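Local coordinates for protein fiber (Human adenovirus 35, PDB 2QLK) that forms the trimeric fibre knob of the adenovirus capsid, the head domain that attaches the virus to host cells by binding the receptor CD46, at residues L49-G55 with F205-D211; Q83-Y87 with E98-K102; K121-T127 with A176-Q180. All blocks are in the same frame, centred on the assembly; numbering follows the deposited sequence.

Contact 1: L49-G55 with F205-D211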
loop_
_atom_site.group_PDB
_atom_site.type_symbol
_atom_site.label_atom_id
_atom_site.label_comp_id
_atom_site.label_asym_id
_atom_site.label_seq_id
_atom_site.Cartn_x
_atom_site.Cartn_y
_atom_site.Cartn_z
ATOM N N LEU A 49 -5.953 -14.899 0.204
ATOM C CA LEU A 49 -5.303 -14.145 1.238
ATOM C C LEU A 49 -3.883 -14.656 1.320
ATOM O O LEU A 49 -3.674 -15.862 1.426
ATOM C CB LEU A 49 -5.981 -14.396 2.574
ATOM C CG LEU A 49 -5.276 -13.830 3.803
ATOM C CD1 LEU A 49 -5.273 -12.288 3.784
ATOM C CD2 LEU A 49 -6.018 -14.341 5.021
ATOM N N VAL A 50 -2.921 -13.742 1.251
ATOM C CA VAL A 50 -1.533 -14.080 1.357
ATOM C C VAL A 50 -0.919 -13.232 2.474
ATOM O O VAL A 50 -0.971 -12.005 2.439
ATOM C CB VAL A 50 -0.841 -13.832 0.035
ATOM C CG1 VAL A 50 0.601 -14.375 0.086
ATOM C CG2 VAL A 50 -1.638 -14.517 -1.085
ATOM N N LEU A 51 -0.365 -13.903 3.479
ATOM C CA LEU A 51 0.281 -13.253 4.610
ATOM C C LEU A 51 1.763 -13.641 4.609
ATOM O O LEU A 51 2.109 -14.826 4.631
ATOM C CB LEU A 51 -0.367 -13.702 5.917
ATOM C CG LEU A 51 -1.860 -13.438 6.089
ATOM C CD1 LEU A 51 -2.370 -14.112 7.334
ATOM C CD2 LEU A 51 -2.082 -11.913 6.215
ATOM N N VAL A 52 2.629 -12.634 4.554
ATOM C CA VAL A 52 4.065 -12.845 4.545
ATOM C C VAL A 52 4.721 -12.216 5.776
ATOM O O VAL A 52 4.529 -11.022 6.061
ATOM C CB VAL A 52 4.714 -12.234 3.285
ATOM C CG1 VAL A 52 6.240 -12.258 3.423
ATOM C CG2 VAL A 52 4.270 -12.984 2.033
ATOM N N LYS A 53 5.490 -13.030 6.497
ATOM C CA LYS A 53 6.206 -12.582 7.677
ATOM C C LYS A 53 7.399 -11.819 7.137
ATOM O O LYS A 53 8.097 -12.291 6.246
ATOM C CB LYS A 53 6.688 -13.767 8.503
ATOM C CG LYS A 53 7.473 -13.364 9.730
ATOM C CD LYS A 53 6.581 -13.169 10.922
ATOM C CE LYS A 53 7.395 -12.846 12.156
ATOM N NZ LYS A 53 6.578 -13.009 13.389
ATOM N N ASN A 54 7.627 -10.629 7.674
ATOM C CA ASN A 54 8.715 -9.796 7.198
ATOM C C ASN A 54 9.119 -8.908 8.368
ATOM O O ASN A 54 8.755 -7.736 8.433
ATOM C CB ASN A 54 8.198 -8.980 6.007
ATOM C CG ASN A 54 9.276 -8.168 5.330
ATOM O OD1 ASN A 54 10.466 -8.465 5.450
ATOM N ND2 ASN A 54 8.861 -7.145 4.589
ATOM N N GLY A 55 9.849 -9.498 9.313
ATOM C CA GLY A 55 10.282 -8.761 10.488
ATOM C C GLY A 55 9.123 -8.540 11.434
ATOM O O GLY A 55 8.311 -9.434 11.651
ATOM N N PHE A 205 -1.839 -4.541 2.589
ATOM C CA PHE A 205 -1.788 -3.973 3.938
ATOM C C PHE A 205 -0.656 -4.597 4.726
ATOM O O PHE A 205 -0.016 -5.548 4.265
ATOM C CB PHE A 205 -3.102 -4.260 4.676
ATOM C CG PHE A 205 -3.435 -5.739 4.767
ATOM C CD1 PHE A 205 -3.981 -6.411 3.679
ATOM C CD2 PHE A 205 -3.195 -6.453 5.940
ATOM C CE1 PHE A 205 -4.292 -7.757 3.737
ATOM C CE2 PHE A 205 -3.501 -7.804 6.019
ATOM C CZ PHE A 205 -4.056 -8.465 4.907
ATOM N N SER A 206 -0.396 -4.037 5.898
ATOM C CA SER A 206 0.598 -4.597 6.787
ATOM C C SER A 206 0.079 -4.403 8.215
ATOM O O SER A 206 -0.761 -3.516 8.475
ATOM C CB SER A 206 1.943 -3.886 6.659
ATOM O OG SER A 206 2.406 -3.878 5.321
ATOM N N TYR A 207 0.543 -5.261 9.123
ATOM C CA TYR A 207 0.220 -5.129 10.536
ATOM C C TYR A 207 1.388 -5.684 11.360
ATOM O O TYR A 207 2.194 -6.464 10.878
ATOM C CB TYR A 207 -1.127 -5.793 10.914
ATOM C CG TYR A 207 -1.275 -7.274 10.634
ATOM C CD1 TYR A 207 -0.651 -8.235 11.435
ATOM C CD2 TYR A 207 -2.065 -7.711 9.573
ATOM C CE1 TYR A 207 -0.824 -9.616 11.181
ATOM C CE2 TYR A 207 -2.241 -9.084 9.303
ATOM C CZ TYR A 207 -1.624 -10.027 10.109
ATOM O OH TYR A 207 -1.836 -11.368 9.845
ATOM N N ILE A 208 1.491 -5.210 12.585
ATOM C CA ILE A 208 2.542 -5.589 13.507
ATOM C C ILE A 208 2.256 -6.997 14.026
ATOM O O ILE A 208 1.161 -7.293 14.515
ATOM C CB ILE A 208 2.579 -4.591 14.658
ATOM C CG1 ILE A 208 2.819 -3.195 14.078
ATOM C CG2 ILE A 208 3.676 -4.990 15.685
ATOM C CD1 ILE A 208 2.686 -2.075 15.094
ATOM N N THR A 209 3.245 -7.862 13.886
ATOM C CA THR A 209 3.088 -9.242 14.293
ATOM C C THR A 209 3.445 -9.502 15.739
ATOM O O THR A 209 4.182 -8.736 16.354
ATOM C CB THR A 209 3.935 -10.172 13.414
ATOM O OG1 THR A 209 3.666 -11.528 13.783
ATOM C CG2 THR A 209 5.421 -9.890 13.599
ATOM N N GLU A 210 2.916 -10.607 16.263
ATOM C CA GLU A 210 3.168 -11.032 17.638
ATOM C C GLU A 210 4.609 -11.536 17.793
ATOM O O GLU A 210 5.030 -11.886 18.892
ATOM C CB GLU A 210 2.198 -12.152 18.028
ATOM C CG GLU A 210 2.229 -12.525 19.508
ATOM C CD GLU A 210 1.582 -11.474 20.394
ATOM O OE1 GLU A 210 0.334 -11.454 20.488
ATOM O OE2 GLU A 210 2.323 -10.662 20.990
ATOM N N ASP A 211 5.357 -11.576 16.694
ATOM C CA ASP A 211 6.743 -12.034 16.733
ATOM C C ASP A 211 6.885 -13.355 17.484
ATOM O O ASP A 211 6.613 -14.424 16.936
ATOM C CB ASP A 211 7.630 -10.970 17.396
ATOM C CG ASP A 211 8.006 -9.841 16.446
ATOM O OD1 ASP A 211 8.821 -10.084 15.530
ATOM O OD2 ASP A 211 7.489 -8.715 16.610
#
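Within the five-stranded antiparallel sheet of the fibre knob, strands 45-54 and 203-208 lie on either side of strand 57-66, and residues 49-55 and 205-211 meet over it through side chains. Leu49 CD1 reaches the edge of the Phe205 ring near its plane, 4.2 Å from CZ. Leu51 turns CD2 to the same CZ and also to the phenol of Tyr207, 3.7 Å from OH. Both aromatic residues place CG between the backbone N and the carbonyl carbon (chi1 near +60°), which sends their rings off the strand toward these leucines. Segments 49-54 and 205-208 run 49° apart, and the inner side of this sheet packs on the second sheet of the knob sandwich: Phe181 touches Leu49 and Phe205, and Ile179 touches Tyr207. Tyr207 OH is hydrogen-bonded to Phe123 O. Toward the C-terminal ends of the segments the contact turns polar. Lys53, bent at chi2 (90°), lays CE 3.8 Å from Thr209 CG2 and brings NZ 3.3 Å from Thr209 OG1. NZ is hydrogen-bonded to Ala122 O; Thr209 OG1 lies doubtfully close to the same oxygen and is also bonded to Met124 O. Asp211 OD1 stays 4.3 Å from Lys53 NZ, beyond a salt bridge.

Contact 2: Q83-Y87 with E98-K102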
loop_
_atom_site.group_PDB
_atom_site.type_symbol
_atom_site.label_atom_id
_atom_site.label_comp_id
_atom_site.label_asym_id
_atom_site.label_seq_id
_atom_site.Cartn_x
_atom_site.Cartn_y
_atom_site.Cartn_z
ATOM N N GLN A 83 -18.691 -9.272 4.606
ATOM C CA GLN A 83 -17.839 -9.392 5.775
ATOM C C GLN A 83 -17.287 -10.799 5.873
ATOM O O GLN A 83 -17.993 -11.774 5.647
ATOM C CB GLN A 83 -18.633 -9.074 7.039
ATOM C CG GLN A 83 -17.760 -9.026 8.288
ATOM C CD GLN A 83 -18.563 -8.802 9.558
ATOM O OE1 GLN A 83 -19.160 -9.735 10.099
ATOM N NE2 GLN A 83 -18.587 -7.550 10.035
ATOM N N LEU A 84 -16.015 -10.911 6.212
ATOM C CA LEU A 84 -15.396 -12.222 6.335
ATOM C C LEU A 84 -14.593 -12.177 7.619
ATOM O O LEU A 84 -13.670 -11.368 7.756
ATOM C CB LEU A 84 -14.484 -12.495 5.132
ATOM C CG LEU A 84 -14.813 -13.484 3.998
ATOM C CD1 LEU A 84 -16.240 -14.071 4.102
ATOM C CD2 LEU A 84 -14.594 -12.793 2.670
ATOM N N ARG A 85 -14.944 -13.038 8.562
ATOM C CA ARG A 85 -14.245 -13.088 9.843
ATOM C C ARG A 85 -13.344 -14.307 9.985
ATOM O O ARG A 85 -13.765 -15.446 9.740
ATOM C CB ARG A 85 -15.247 -13.109 10.982
ATOM C CG ARG A 85 -16.250 -11.970 10.988
ATOM C CD ARG A 85 -17.446 -12.368 11.849
ATOM N NE ARG A 85 -18.011 -13.635 11.378
ATOM C CZ ARG A 85 -18.691 -14.497 12.131
ATOM N NH1 ARG A 85 -18.909 -14.246 13.421
ATOM N NH2 ARG A 85 -19.143 -15.627 11.594
ATOM N N LEU A 86 -12.100 -14.070 10.388
ATOM C CA LEU A 86 -11.161 -15.142 10.612
ATOM C C LEU A 86 -10.839 -15.162 12.103
ATOM O O LEU A 86 -10.461 -14.141 12.667
ATOM C CB LEU A 86 -9.872 -14.927 9.830
ATOM C CG LEU A 86 -9.892 -14.682 8.319
ATOM C CD1 LEU A 86 -8.626 -15.283 7.698
ATOM C CD2 LEU A 86 -11.102 -15.278 7.706
ATOM N N TYR A 87 -11.009 -16.315 12.746
ATOM C CA TYR A 87 -10.686 -16.416 14.168
ATOM C C TYR A 87 -9.581 -17.462 14.292
ATOM O O TYR A 87 -9.647 -18.525 13.663
ATOM C CB TYR A 87 -11.914 -16.821 14.980
ATOM C CG TYR A 87 -13.064 -15.832 14.929
ATOM C CD1 TYR A 87 -12.944 -14.560 15.478
ATOM C CD2 TYR A 87 -14.281 -16.177 14.340
ATOM C CE1 TYR A 87 -14.019 -13.649 15.445
ATOM C CE2 TYR A 87 -15.364 -15.282 14.305
ATOM C CZ TYR A 87 -15.223 -14.024 14.861
ATOM O OH TYR A 87 -16.294 -13.148 14.852
ATOM N N GLU A 98 -15.962 -21.438 13.442
ATOM C CA GLU A 98 -16.437 -20.111 13.854
ATOM C C GLU A 98 -16.159 -19.022 12.826
ATOM O O GLU A 98 -16.816 -17.988 12.809
ATOM C CB GLU A 98 -15.782 -19.719 15.183
ATOM C CG GLU A 98 -16.123 -20.654 16.335
ATOM C CD GLU A 98 -15.077 -20.653 17.436
ATOM O OE1 GLU A 98 -14.783 -19.570 17.993
ATOM O OE2 GLU A 98 -14.551 -21.745 17.746
ATOM N N SER A 99 -15.168 -19.258 11.978
ATOM C CA SER A 99 -14.784 -18.299 10.937
ATOM C C SER A 99 -15.602 -18.457 9.653
ATOM O O SER A 99 -16.158 -19.521 9.395
ATOM C CB SER A 99 -13.309 -18.490 10.594
ATOM O OG SER A 99 -12.484 -18.362 11.744
ATOM N N ASP A 100 -15.663 -17.385 8.860
ATOM C CA ASP A 100 -16.342 -17.404 7.575
ATOM C C ASP A 100 -15.443 -18.101 6.542
ATOM O O ASP A 100 -15.942 -18.580 5.527
ATOM C CB ASP A 100 -16.683 -15.984 7.123
ATOM C CG ASP A 100 -17.677 -15.315 8.046
ATOM O OD1 ASP A 100 -18.670 -15.976 8.428
ATOM O OD2 ASP A 100 -17.475 -14.132 8.392
ATOM N N LEU A 101 -14.125 -18.135 6.791
ATOM C CA LEU A 101 -13.182 -18.851 5.911
ATOM C C LEU A 101 -13.204 -20.307 6.448
ATOM O O LEU A 101 -12.856 -20.538 7.602
ATOM C CB LEU A 101 -11.759 -18.289 6.041
ATOM C CG LEU A 101 -10.654 -19.067 5.307
ATOM C CD1 LEU A 101 -11.005 -19.174 3.831
ATOM C CD2 LEU A 101 -9.296 -18.345 5.464
ATOM N N LYS A 102 -13.584 -21.269 5.611
ATOM C CA LYS A 102 -13.738 -22.667 6.047
ATOM C C LYS A 102 -12.618 -23.667 5.776
ATOM O O LYS A 102 -12.746 -24.863 6.100
ATOM C CB LYS A 102 -15.019 -23.226 5.448
ATOM C CG LYS A 102 -16.260 -22.409 5.778
ATOM C CD LYS A 102 -16.472 -22.289 7.271
ATOM C CE LYS A 102 -17.799 -21.607 7.591
ATOM N NZ LYS A 102 -18.034 -21.577 9.078
HETATM O O HOH W 1 -19.661 -12.873 9.027
#
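Arg85 and Asp100 hold the strand segment 83-87 and the loop 98-102 together through backbone and side chain at once. Asp100 N donates to Arg85 O, while Arg85 N returns a 2.8 Å bond to Asp100 OD2 on its anti side. The guanidinium then takes the carboxylate side-on: NE reaches OD2 at 3.1 Å and NH2 reaches OD1 at 3.2 Å, both nearly straight. The two oxygens lie in the guanidinium plane, yet the nitrogens come from above the carboxylate, because the two planes are turned 39° apart. OD2 thus accepts from Arg85 N and NE on the same face, and a water donates to it as well; this gathering of donors would be expected to stabilise the negative charge. Tyr87 CE2 and Glu98 O both lie over the same face of the guanidinium.

The close-packed part lies on the buried side. Ser99 OG sits beside its own backbone N (chi1 -56°), where it accepts a 2.7 Å bond from Tyr87 N; it is also hydrogen-bonded to Leu95 O. Leu86 CD2 presses on Leu101 CB at 3.5 Å, and Leu84 CD1 touches Asp100 CB at 3.6 Å. The other side is looser and partly exposed: the Asp100 water gives Gln83 OE1 a weak bond, while Gln83 NE2 is hydrogen-bonded to Glu182 OE1, and the Glu98 side chain is poorly ordered, its OE1 bonded to Ser173. Strand 79-88 is the outermost of its four-stranded sheet within the chain, and here a loop without regular strand structure lines its outer edge, closed by a bidentate arginine-aspartate salt bridge.

Contact 3: K121-T127 with A176-Q180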
loop_
_atom_site.group_PDB
_atom_site.type_symbol
_atom_site.label_atom_id
_atom_site.label_comp_id
_atom_site.label_asym_id
_atom_site.label_seq_id
_atom_site.Cartn_x
_atom_site.Cartn_y
_atom_site.Cartn_z
ATOM N N LYS A 121 1.624 -18.632 14.627
ATOM C CA LYS A 121 1.578 -17.590 15.646
ATOM C C LYS A 121 2.381 -16.340 15.228
ATOM O O LYS A 121 2.026 -15.214 15.571
ATOM C CB LYS A 121 2.123 -18.137 16.972
ATOM C CG LYS A 121 1.903 -17.214 18.162
ATOM C CD LYS A 121 2.355 -17.849 19.467
ATOM C CE LYS A 121 3.873 -17.896 19.583
ATOM N NZ LYS A 121 4.469 -16.540 19.763
ATOM N N ALA A 122 3.451 -16.539 14.468
ATOM C CA ALA A 122 4.270 -15.416 14.035
ATOM C C ALA A 122 3.602 -14.597 12.915
ATOM O O ALA A 122 4.079 -13.529 12.543
ATOM C CB ALA A 122 5.626 -15.920 13.594
ATOM N N PHE A 123 2.499 -15.108 12.380
ATOM C CA PHE A 123 1.759 -14.411 11.339
ATOM C C PHE A 123 0.553 -13.713 11.947
ATOM O O PHE A 123 -0.219 -13.073 11.244
ATOM C CB PHE A 123 1.246 -15.387 10.279
ATOM C CG PHE A 123 2.317 -15.991 9.433
ATOM C CD1 PHE A 123 2.995 -17.143 9.855
ATOM C CD2 PHE A 123 2.646 -15.423 8.199
ATOM C CE1 PHE A 123 3.988 -17.726 9.053
ATOM C CE2 PHE A 123 3.628 -15.983 7.385
ATOM C CZ PHE A 123 4.309 -17.148 7.812
ATOM N N MET A 124 0.391 -13.835 13.257
ATOM C CA MET A 124 -0.764 -13.257 13.928
ATOM C C MET A 124 -0.573 -11.815 14.359
ATOM O O MET A 124 0.551 -11.376 14.609
ATOM C CB MET A 124 -1.109 -14.111 15.149
ATOM C CG MET A 124 -1.469 -15.557 14.821
ATOM S SD MET A 124 -3.123 -15.702 14.029
ATOM C CE MET A 124 -2.671 -16.234 12.469
ATOM N N PRO A 125 -1.672 -11.052 14.424
ATOM C CA PRO A 125 -1.687 -9.645 14.829
ATOM C C PRO A 125 -1.409 -9.480 16.316
ATOM O O PRO A 125 -2.152 -10.009 17.169
ATOM C CB PRO A 125 -3.113 -9.196 14.496
ATOM C CG PRO A 125 -3.900 -10.484 14.605
ATOM C CD PRO A 125 -2.993 -11.456 13.912
ATOM N N SER A 126 -0.355 -8.732 16.624
ATOM C CA SER A 126 0.017 -8.456 18.006
ATOM C C SER A 126 -1.164 -8.040 18.889
ATOM O O SER A 126 -1.872 -7.063 18.585
ATOM C CB SER A 126 1.081 -7.354 18.037
ATOM O OG SER A 126 1.091 -6.699 19.298
ATOM N N THR A 127 -1.373 -8.769 19.994
ATOM C CA THR A 127 -2.474 -8.436 20.900
ATOM C C THR A 127 -2.134 -7.212 21.717
ATOM O O THR A 127 -2.976 -6.680 22.439
ATOM C CB THR A 127 -2.820 -9.584 21.858
ATOM O OG1 THR A 127 -1.617 -10.097 22.431
ATOM C CG2 THR A 127 -3.552 -10.705 21.108
ATOM N N ALA A 176 -7.650 -16.808 20.087
ATOM C CA ALA A 176 -6.461 -16.086 20.508
ATOM C C ALA A 176 -6.196 -14.858 19.621
ATOM O O ALA A 176 -5.532 -13.910 20.057
ATOM C CB ALA A 176 -5.262 -17.005 20.455
ATOM N N TYR A 177 -6.699 -14.891 18.380
ATOM C CA TYR A 177 -6.507 -13.796 17.416
ATOM C C TYR A 177 -7.694 -13.696 16.470
ATOM O O TYR A 177 -8.430 -14.660 16.299
ATOM C CB TYR A 177 -5.256 -14.045 16.584
ATOM C CG TYR A 177 -4.035 -14.276 17.414
ATOM C CD1 TYR A 177 -3.361 -13.212 17.999
ATOM C CD2 TYR A 177 -3.570 -15.569 17.655
ATOM C CE1 TYR A 177 -2.251 -13.422 18.805
ATOM C CE2 TYR A 177 -2.462 -15.793 18.461
ATOM C CZ TYR A 177 -1.808 -14.714 19.030
ATOM O OH TYR A 177 -0.705 -14.921 19.820
ATOM N N ALA A 178 -7.878 -12.528 15.858
ATOM C CA ALA A 178 -8.967 -12.326 14.909
ATOM C C ALA A 178 -8.574 -11.320 13.817
ATOM O O ALA A 178 -7.869 -10.345 14.073
ATOM C CB ALA A 178 -10.234 -11.841 15.634
ATOM N N ILE A 179 -9.036 -11.594 12.601
ATOM C CA ILE A 179 -8.822 -10.748 11.441
ATOM C C ILE A 179 -10.170 -10.769 10.734
ATOM O O ILE A 179 -10.657 -11.841 10.333
ATOM C CB ILE A 179 -7.772 -11.328 10.490
ATOM C CG1 ILE A 179 -6.430 -11.444 11.208
ATOM C CG2 ILE A 179 -7.654 -10.430 9.238
ATOM C CD1 ILE A 179 -5.288 -11.893 10.299
ATOM N N GLN A 180 -10.779 -9.593 10.630
ATOM C CA GLN A 180 -12.066 -9.427 9.978
ATOM C C GLN A 180 -11.928 -8.501 8.772
ATOM O O GLN A 180 -11.394 -7.400 8.900
ATOM C CB GLN A 180 -13.088 -8.817 10.929
ATOM C CG GLN A 180 -14.477 -8.742 10.318
ATOM C CD GLN A 180 -15.509 -8.111 11.251
ATOM O OE1 GLN A 180 -15.631 -6.886 11.336
ATOM N NE2 GLN A 180 -16.253 -8.950 11.950
#
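Met124 lies against one face of the Tyr177 ring, and its side chain can be followed atom by atom. CB sits almost on the ring normal, 7° off it and 3.6 Å from the centroid, a CH-pi contact over the centre of the ring. CG, held beside the backbone N (chi1 -61°), moves out over the ring's flank and comes 3.5 Å from Tyr177 CD2. The chain bends at chi2 (-73°), which carries SD back toward the root of the tyrosine: it is 3.7 Å from Tyr177 CB and oblique to the ring, a Met-aromatic contact at 4.4 Å from the centroid. The terminal CE leads away from Tyr177, and the methionine also packs on Phe88 of strand 79-88.

Other residues of the 121-127 loop also approach the ring, Pro125 O and Thr127 CG2 obliquely. Pro125 O lies 3.5 Å from Tyr177 CD1 and is hydrogen-bonded to Asn167 ND2, while Thr127 CG2 comes to CE1 at 3.8 Å. At the phenol end the aliphatic part of Lys121 passes Tyr177 OH, its CG 3.8 Å away, although this lysine is exposed and poorly ordered. Further along the strand Pro125 CD meets Ile179 CD1. No hydrogen bond joins the two segments; the loop is tied instead by backbone bonds from Met124 to Glu210 and from Ser126 to Ile208. Tyr177 lies near this end of the pairing with strand 79-88, where Ala176 and Tyr177 both face Phe88, the pattern of a classic beta bulge.

In the fold
Contacts 1 and 3 are buried neighbours, with centres about 9 Å apart, and meet around Ala122 O, which Lys53 NZ reaches. Contact 1 belongs to the five-stranded sheet; contacts 2 and 3 each set a loop against a strand of the four-stranded one, where strands 79-88 and 177-186 run side by side. Tyr207 against Ile179 and Leu49 against Leu86 carry the packing from one sheet to the other. Chemistry follows place: contact 3 and the Leu49-Leu51 half of contact 1 are aliphatic and aromatic, contact 1 having a polar end at Lys53, whereas partly buried contact 2 relies on charge and hydrogen bonds. Segment 49-55 packs on both other subunits and 205-208 on the second; no other chain touches contact 2.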